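Local coordinates for protein NAD-dependent aldehyde dehydrogenase (Burkholderia multivorans, PDB 5UJU) that probably oxidises aldehydes to the corresponding carboxylic acids with NAD+ as the electron acceptor, as other members of the aldehyde dehydrogenase family do, at residues A[339-344]-A[395-400]; A[350-355]-A[530-535]; A[356-361]-A[474-479]. All coordinates share one frame; numbering follows the deposited sequence. Where two conformers were deposited one is given.

Contact 1: residues A[339-344]-A[395-400]; sequences IAFSLA and VELIGA
Phe341 is the first residue of helix 332-344 in this segment to meet Leu397. Its chi1 of -95° lies well off the usual staggered value and swings the ring around to bring one edge up to the leucine: CD1 of Phe341 sits 3.9 Å from CD1 of Leu397, which lies close to the ring plane. CE1 of Phe341 finds the other branch, CD2 of Leu397, also at 3.9 Å, and the two side chains cross at about a right angle. The ring of Phe521, from a loop, also meets that of Phe341.

Ala344 meets the same leucine from the next turn. Its CB rests 3.8 Å from CD2 of Leu397, a branch that thus bridges the alanine methyl and the ring edge. Leu397 can fork this way because its CG is anti to the backbone N (chi1 168°), extending the chain toward helix 332-344. The carbonyl of Ala344 then turns to Ile398: CA of Ile398 approaches O of Ala344 at 3.4 Å in a C-H...O contact, 150° at the hydrogen, and CG2 of Ile398 lies 3.5 Å from that same oxygen. Thr388 of helix 373-388 touches both Ala344 and Ile398. Just beyond, Gly399 takes positive phi and ends helix 391-398.

Helix 332-344 is the connection of a beta-alpha-beta crossover between the adjacent parallel strands 323-326 and 356-360, and the C-terminal end of helix 391-398 packs on its last turn, helix upon crossover helix within the alpha/beta catalytic domain of the aldehyde dehydrogenase fold.

Contact 2: residues A[350-355]-A[530-535]; sequences MCTAPQ and DFHGTG. With EDO (1,2-ethanediol), chain G.
His532 points the edge of its imidazole at Cys351 and Thr352. From CB the chain runs outward with CG anti to the backbone N (chi1 176°), which carries the ring away from its own backbone toward the loop 350-355. ND1 is the first ring atom to find a neighbour there, the methyl CG2 of Thr352 at 4.1 Å. At the far end CE1 meets two groups side by side: CG2 of Thr352 at 3.8 Å and SG of Cys351 at 3.6 Å. NE2 completes the edge, 3.9 Å from the same sulfur. SG therefore lies nearly in the ring plane, its direction from the centroid 83° off the normal, an edge-on sulfur-aromatic contact.

What offers these two side chains together is a type I beta turn from Met350 to Ala353, closed by the backbone bond from Ala353 N to Met350 O. The turn belongs to the segment between helix 332-344 and strand 356-360, a region that in aldehyde dehydrogenases carries the nucleophilic cysteine. Thr352 gives the histidine only its methyl; its OG1 is hydrogen-bonded to the carbonyl O of Asn523.

On the histidine side, Leu544 packs against His532. Two residues earlier, Asp530 faces the subunit interface: OD1 forms a salt bridge with Lys198 of the second subunit, while OD2 accepts a short 2.5 Å hydrogen bond from O2 of a 1,2-ethanediol, probably picked up from the crystallisation liquor.

Contact 3: residues A[356-361]-A[474-479]; sequences NIYVPR and DLAGEI
Tyr358 reaches helix 469-483 with its ring oblique to Leu475, Ala476 and Ile479. CE1 of the ring meets CD2 of Leu475 at 3.8 Å, the two side chains crossing at about a right angle; on the other flank CE2 approaches CB of Ala476 at 4.3 Å. At the end of the ring, the hydroxyl OH of Tyr358 comes to 3.3 Å from the methyl CD1 of Ile479. Leu475 and Ile479 are one helical turn apart, joined by the backbone bond from Ile479 N to Leu475 O.

The tyrosine arrives here because strand 356-360 turns alternate side chains to the helix, and CG of Tyr358, anti to its carbonyl carbon (chi1 -57°), sends the ring on toward it. The axes of strand 356-360 and helix segment 474-479 come to 10.5 Å, their directions 157° apart. Strand 460-466 flanks the tyrosine, with Ile464 and Thr466 touching it. From the neighbouring strand 323-326, Gln323 presses on Ala476 and Ile479 and gives its NE2 as hydrogen-bond partner to OH of Tyr358. Asn356, two residues back on the same strand, adds a weak bond from ND2 to that oxygen, 3.4 Å long; its amide is itself steadied by the carbonyl O of Phe452.

Carbon meets carbon along the ring, and the buried hydroxyl keeps a polar partner in Gln323, with a weak second one in Asn356, which probably offsets the cost of burying it.

In the fold
The first segments of all three contacts follow one another along the chain. Contacts 1 and 2 have centres about 17 Å apart and touch where CD2 of Leu343 meets O of Pro354 at 3.5 Å. Contacts 2 and 3, also about 17 Å apart between centres, have first segments that adjoin in sequence. Between contacts 1 and 3, CG2 of Ile339 packs on CD1 of Ile357 at 3.9 Å: helix 332-344 packs on Ile357 and helix 469-483 on Tyr358, neighbouring residues pointing to opposite sides of the sheet. Contact 2 holds Cys351, in the loop where this family carries its catalytic cysteine; its side chain is about 9 Å from the sodium ion bound at Gly348 and Gly458.

Contact 1: residues A[339-344]-A[395-400]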
# COMPACT_ATOMS: atom_id res chain seq x y z
N ILE A 339 -14.68 -0.07 33.32
CA ILE A 339 -14.54 1.25 32.70
C ILE A 339 -13.59 2.11 33.52
O ILE A 339 -12.75 2.84 32.97
CB ILE A 339 -15.92 1.91 32.55
CG1 ILE A 339 -16.71 1.22 31.44
CG2 ILE A 339 -15.77 3.42 32.32
CD1 ILE A 339 -18.17 1.66 31.37
N ALA A 340 -13.69 2.03 34.85
CA ALA A 340 -12.84 2.84 35.72
C ALA A 340 -11.36 2.50 35.54
O ALA A 340 -10.51 3.39 35.50
CB ALA A 340 -13.24 2.62 37.17
N PHE A 341 -11.03 1.20 35.49
CA PHE A 341 -9.65 0.81 35.20
C PHE A 341 -9.20 1.38 33.87
O PHE A 341 -8.05 1.82 33.73
CB PHE A 341 -9.52 -0.71 35.16
CG PHE A 341 -9.07 -1.32 36.45
CD1 PHE A 341 -7.80 -1.08 36.94
CD2 PHE A 341 -9.92 -2.17 37.16
CE1 PHE A 341 -7.38 -1.64 38.14
CE2 PHE A 341 -9.52 -2.74 38.36
CZ PHE A 341 -8.24 -2.48 38.85
N SER A 342 -10.09 1.37 32.87
CA SER A 342 -9.73 1.85 31.54
C SER A 342 -9.44 3.34 31.55
O SER A 342 -8.61 3.81 30.76
CB SER A 342 -10.86 1.54 30.56
OG SER A 342 -11.16 0.16 30.60
N LEU A 343 -10.13 4.09 32.41
CA LEU A 343 -9.89 5.52 32.54
C LEU A 343 -8.63 5.82 33.34
O LEU A 343 -7.99 6.84 33.11
CB LEU A 343 -11.10 6.19 33.19
CG LEU A 343 -12.40 6.24 32.39
CD1 LEU A 343 -13.55 6.71 33.28
CD2 LEU A 343 -12.24 7.13 31.16
N ALA A 344 -8.28 4.95 34.29
CA ALA A 344 -7.19 5.19 35.24
C ALA A 344 -5.82 4.76 34.73
O ALA A 344 -4.81 5.37 35.10
CB ALA A 344 -7.50 4.48 36.55
N VAL A 395 -0.41 4.50 42.56
CA VAL A 395 0.71 4.95 41.72
C VAL A 395 1.09 3.91 40.68
O VAL A 395 1.47 4.26 39.56
CB VAL A 395 1.93 5.36 42.57
CG1 VAL A 395 1.67 6.68 43.28
CG2 VAL A 395 2.33 4.25 43.53
N GLU A 396 0.98 2.63 41.02
CA GLU A 396 1.35 1.63 40.03
C GLU A 396 0.31 1.51 38.93
O GLU A 396 0.63 0.99 37.85
CB GLU A 396 1.57 0.29 40.72
CG GLU A 396 2.71 0.33 41.75
CD GLU A 396 4.02 0.95 41.21
OE1 GLU A 396 4.35 0.76 40.02
OE2 GLU A 396 4.75 1.59 42.00
N LEU A 397 -0.90 2.03 39.15
CA LEU A 397 -1.95 2.01 38.15
C LEU A 397 -1.92 3.26 37.28
O LEU A 397 -1.94 3.17 36.05
CB LEU A 397 -3.33 1.87 38.83
CG LEU A 397 -4.59 2.11 37.99
CD1 LEU A 397 -4.64 1.19 36.80
CD2 LEU A 397 -5.84 1.90 38.84
N ILE A 398 -1.86 4.45 37.88
CA ILE A 398 -2.01 5.66 37.09
C ILE A 398 -0.69 6.20 36.56
O ILE A 398 -0.69 6.98 35.60
CB ILE A 398 -2.76 6.75 37.89
CG1 ILE A 398 -1.93 7.24 39.07
CG2 ILE A 398 -4.12 6.18 38.39
CD1 ILE A 398 -2.67 8.24 39.96
N GLY A 399 0.44 5.80 37.14
CA GLY A 399 1.71 6.30 36.63
C GLY A 399 1.80 7.80 36.81
O GLY A 399 1.15 8.40 37.69
N ALA A 400 2.57 8.44 35.94
CA ALA A 400 2.83 9.87 36.06
C ALA A 400 2.38 10.58 34.79
O ALA A 400 2.29 9.99 33.72
CB ALA A 400 4.33 10.15 36.31

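Contact 2: residues A[350-355]-A[530-535]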
# COMPACT_ATOMS: atom_id res chain seq x y z
N MET A 350 -3.10 6.61 27.14
CA MET A 350 -3.00 5.59 26.12
C MET A 350 -3.84 6.01 24.92
O MET A 350 -4.91 6.60 25.09
CB MET A 350 -3.47 4.24 26.65
CG MET A 350 -2.78 3.87 27.91
SD MET A 350 -3.34 2.30 28.53
CE MET A 350 -2.60 1.18 27.33
N CYS A 351 -3.33 5.74 23.72
CA CYS A 351 -4.07 6.11 22.52
C CYS A 351 -5.39 5.33 22.40
O CYS A 351 -6.26 5.74 21.63
CB CYS A 351 -3.21 5.89 21.28
SG CYS A 351 -2.58 4.23 21.11
N THR A 352 -5.54 4.25 23.16
CA THR A 352 -6.73 3.41 23.11
C THR A 352 -7.70 3.68 24.26
O THR A 352 -8.73 3.01 24.34
CB THR A 352 -6.32 1.95 23.16
OG1 THR A 352 -5.43 1.79 24.26
CG2 THR A 352 -5.58 1.53 21.87
N ALA A 353 -7.39 4.63 25.13
CA ALA A 353 -8.20 4.86 26.32
C ALA A 353 -9.52 5.54 25.96
O ALA A 353 -9.55 6.43 25.10
CB ALA A 353 -7.44 5.74 27.31
N PRO A 354 -10.62 5.19 26.63
CA PRO A 354 -11.91 5.81 26.30
C PRO A 354 -11.98 7.26 26.76
O PRO A 354 -11.44 7.64 27.81
CB PRO A 354 -12.92 4.95 27.07
CG PRO A 354 -12.15 4.41 28.25
CD PRO A 354 -10.73 4.20 27.73
N GLN A 355 -12.67 8.08 25.97
CA GLN A 355 -12.94 9.45 26.37
C GLN A 355 -14.42 9.73 26.56
O GLN A 355 -14.81 10.37 27.55
CB GLN A 355 -12.36 10.43 25.34
CG GLN A 355 -12.67 11.89 25.67
CD GLN A 355 -12.20 12.85 24.59
OE1 GLN A 355 -11.01 13.15 24.50
NE2 GLN A 355 -13.12 13.33 23.77
N ASP A 530 -5.10 -8.86 17.56
CA ASP A 530 -5.81 -7.59 17.49
C ASP A 530 -5.10 -6.64 16.53
O ASP A 530 -3.94 -6.28 16.75
CB ASP A 530 -5.93 -6.95 18.87
CG ASP A 530 -6.59 -7.88 19.89
OD1 ASP A 530 -7.59 -8.55 19.53
OD2 ASP A 530 -6.11 -7.94 21.03
N PHE A 531 -5.80 -6.23 15.47
CA PHE A 531 -5.33 -5.13 14.64
C PHE A 531 -5.43 -3.83 15.43
O PHE A 531 -6.51 -3.48 15.92
CB PHE A 531 -6.15 -5.03 13.36
CG PHE A 531 -6.05 -6.24 12.47
CD1 PHE A 531 -4.92 -6.46 11.71
CD2 PHE A 531 -7.10 -7.15 12.42
CE1 PHE A 531 -4.82 -7.57 10.89
CE2 PHE A 531 -7.02 -8.26 11.61
CZ PHE A 531 -5.88 -8.48 10.84
N HIS A 532 -4.31 -3.12 15.55
CA HIS A 532 -4.29 -1.82 16.21
C HIS A 532 -4.59 -0.75 15.17
O HIS A 532 -3.76 -0.47 14.29
CB HIS A 532 -2.94 -1.59 16.88
CG HIS A 532 -2.81 -0.24 17.51
ND1 HIS A 532 -3.38 0.07 18.72
CD2 HIS A 532 -2.18 0.88 17.08
CE1 HIS A 532 -3.11 1.33 19.02
NE2 HIS A 532 -2.38 1.85 18.05
N GLY A 533 -5.77 -0.14 15.27
CA GLY A 533 -6.27 0.73 14.23
C GLY A 533 -6.67 -0.06 12.99
O GLY A 533 -6.21 -1.19 12.79
N THR A 534 -7.52 0.52 12.14
CA THR A 534 -7.91 -0.16 10.91
C THR A 534 -7.26 0.42 9.67
O THR A 534 -7.06 -0.31 8.70
CB THR A 534 -9.43 -0.10 10.72
OG1 THR A 534 -9.84 1.27 10.55
CG2 THR A 534 -10.16 -0.74 11.92
N GLY A 535 -6.90 1.71 9.69
CA GLY A 535 -6.55 2.42 8.48
C GLY A 535 -7.73 2.99 7.71
O GLY A 535 -7.53 3.52 6.61
C1 EDO G . -6.80 -8.74 24.86
O1 EDO G . -5.97 -7.62 24.57
C2 EDO G . -7.05 -9.57 23.61
O2 EDO G . -7.82 -8.85 22.63

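Contact 3: residues A[356-361]-A[474-479]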
# COMPACT_ATOMS: atom_id res chain seq x y z
N ASN A 356 -15.27 9.29 25.63
CA ASN A 356 -16.69 9.60 25.63
C ASN A 356 -17.49 8.37 26.05
O ASN A 356 -17.31 7.28 25.50
CB ASN A 356 -17.14 10.09 24.26
CG ASN A 356 -16.47 11.40 23.84
OD1 ASN A 356 -15.69 11.99 24.60
ND2 ASN A 356 -16.76 11.85 22.64
N ILE A 357 -18.38 8.55 27.03
CA ILE A 357 -19.19 7.47 27.57
C ILE A 357 -20.66 7.87 27.42
O ILE A 357 -21.15 8.75 28.14
CB ILE A 357 -18.83 7.18 29.03
CG1 ILE A 357 -17.33 6.86 29.14
CG2 ILE A 357 -19.65 6.01 29.58
CD1 ILE A 357 -16.82 6.73 30.56
N TYR A 358 -21.36 7.25 26.46
CA TYR A 358 -22.74 7.62 26.15
C TYR A 358 -23.70 6.77 26.95
O TYR A 358 -23.61 5.53 26.94
CB TYR A 358 -23.02 7.46 24.65
CG TYR A 358 -22.09 8.26 23.76
CD1 TYR A 358 -22.20 9.65 23.66
CD2 TYR A 358 -21.10 7.62 23.03
CE1 TYR A 358 -21.34 10.37 22.84
CE2 TYR A 358 -20.25 8.33 22.20
CZ TYR A 358 -20.36 9.69 22.12
OH TYR A 358 -19.49 10.38 21.30
N VAL A 359 -24.63 7.43 27.65
CA VAL A 359 -25.64 6.76 28.48
C VAL A 359 -27.00 7.40 28.19
O VAL A 359 -27.09 8.64 28.11
CB VAL A 359 -25.27 6.88 29.98
CG1 VAL A 359 -26.25 6.09 30.86
CG2 VAL A 359 -23.80 6.45 30.24
N PRO A 360 -28.07 6.63 28.00
CA PRO A 360 -29.38 7.25 27.77
C PRO A 360 -29.77 8.10 28.96
O PRO A 360 -29.58 7.70 30.11
CB PRO A 360 -30.32 6.06 27.58
CG PRO A 360 -29.37 4.91 27.18
CD PRO A 360 -28.15 5.16 27.97
N ARG A 361 -30.29 9.30 28.68
CA ARG A 361 -30.71 10.18 29.75
C ARG A 361 -31.75 9.53 30.65
O ARG A 361 -31.89 9.93 31.82
CB ARG A 361 -31.26 11.49 29.19
CG ARG A 361 -32.60 11.36 28.49
CD ARG A 361 -33.03 12.66 27.83
NE ARG A 361 -32.08 13.07 26.80
CZ ARG A 361 -31.14 13.99 26.97
NH1 ARG A 361 -31.03 14.61 28.14
NH2 ARG A 361 -30.30 14.29 25.98
N ASP A 474 -25.62 5.84 16.71
CA ASP A 474 -25.50 6.67 15.52
C ASP A 474 -24.40 7.71 15.70
O ASP A 474 -23.59 7.95 14.80
CB ASP A 474 -26.83 7.34 15.21
CG ASP A 474 -26.78 8.18 13.94
OD1 ASP A 474 -26.53 7.60 12.86
OD2 ASP A 474 -26.98 9.41 14.01
N LEU A 475 -24.37 8.34 16.88
CA LEU A 475 -23.35 9.34 17.17
C LEU A 475 -21.95 8.73 17.18
O LEU A 475 -21.01 9.29 16.60
CB LEU A 475 -23.67 10.00 18.50
CG LEU A 475 -22.92 11.29 18.79
CD1 LEU A 475 -23.11 12.24 17.63
CD2 LEU A 475 -23.43 11.90 20.08
N ALA A 476 -21.79 7.56 17.82
CA ALA A 476 -20.47 6.96 17.95
C ALA A 476 -19.89 6.59 16.58
O ALA A 476 -18.72 6.88 16.29
CB ALA A 476 -20.54 5.73 18.85
N GLY A 477 -20.70 5.96 15.73
CA GLY A 477 -20.24 5.63 14.38
C GLY A 477 -19.92 6.86 13.56
O GLY A 477 -18.96 6.88 12.79
N GLU A 478 -20.73 7.92 13.70
CA GLU A 478 -20.48 9.14 12.96
C GLU A 478 -19.18 9.80 13.41
O GLU A 478 -18.38 10.24 12.58
CB GLU A 478 -21.65 10.11 13.12
CG GLU A 478 -21.41 11.48 12.54
CD GLU A 478 -22.53 12.47 12.85
OE1 GLU A 478 -23.66 12.03 13.15
OE2 GLU A 478 -22.27 13.68 12.79
N ILE A 479 -18.97 9.87 14.72
CA ILE A 479 -17.80 10.57 15.25
C ILE A 479 -16.53 9.81 14.94
O ILE A 479 -15.49 10.41 14.64
CB ILE A 479 -17.97 10.81 16.77
CG1 ILE A 479 -19.00 11.92 17.00
CG2 ILE A 479 -16.62 11.13 17.42
CD1 ILE A 479 -19.38 12.12 18.46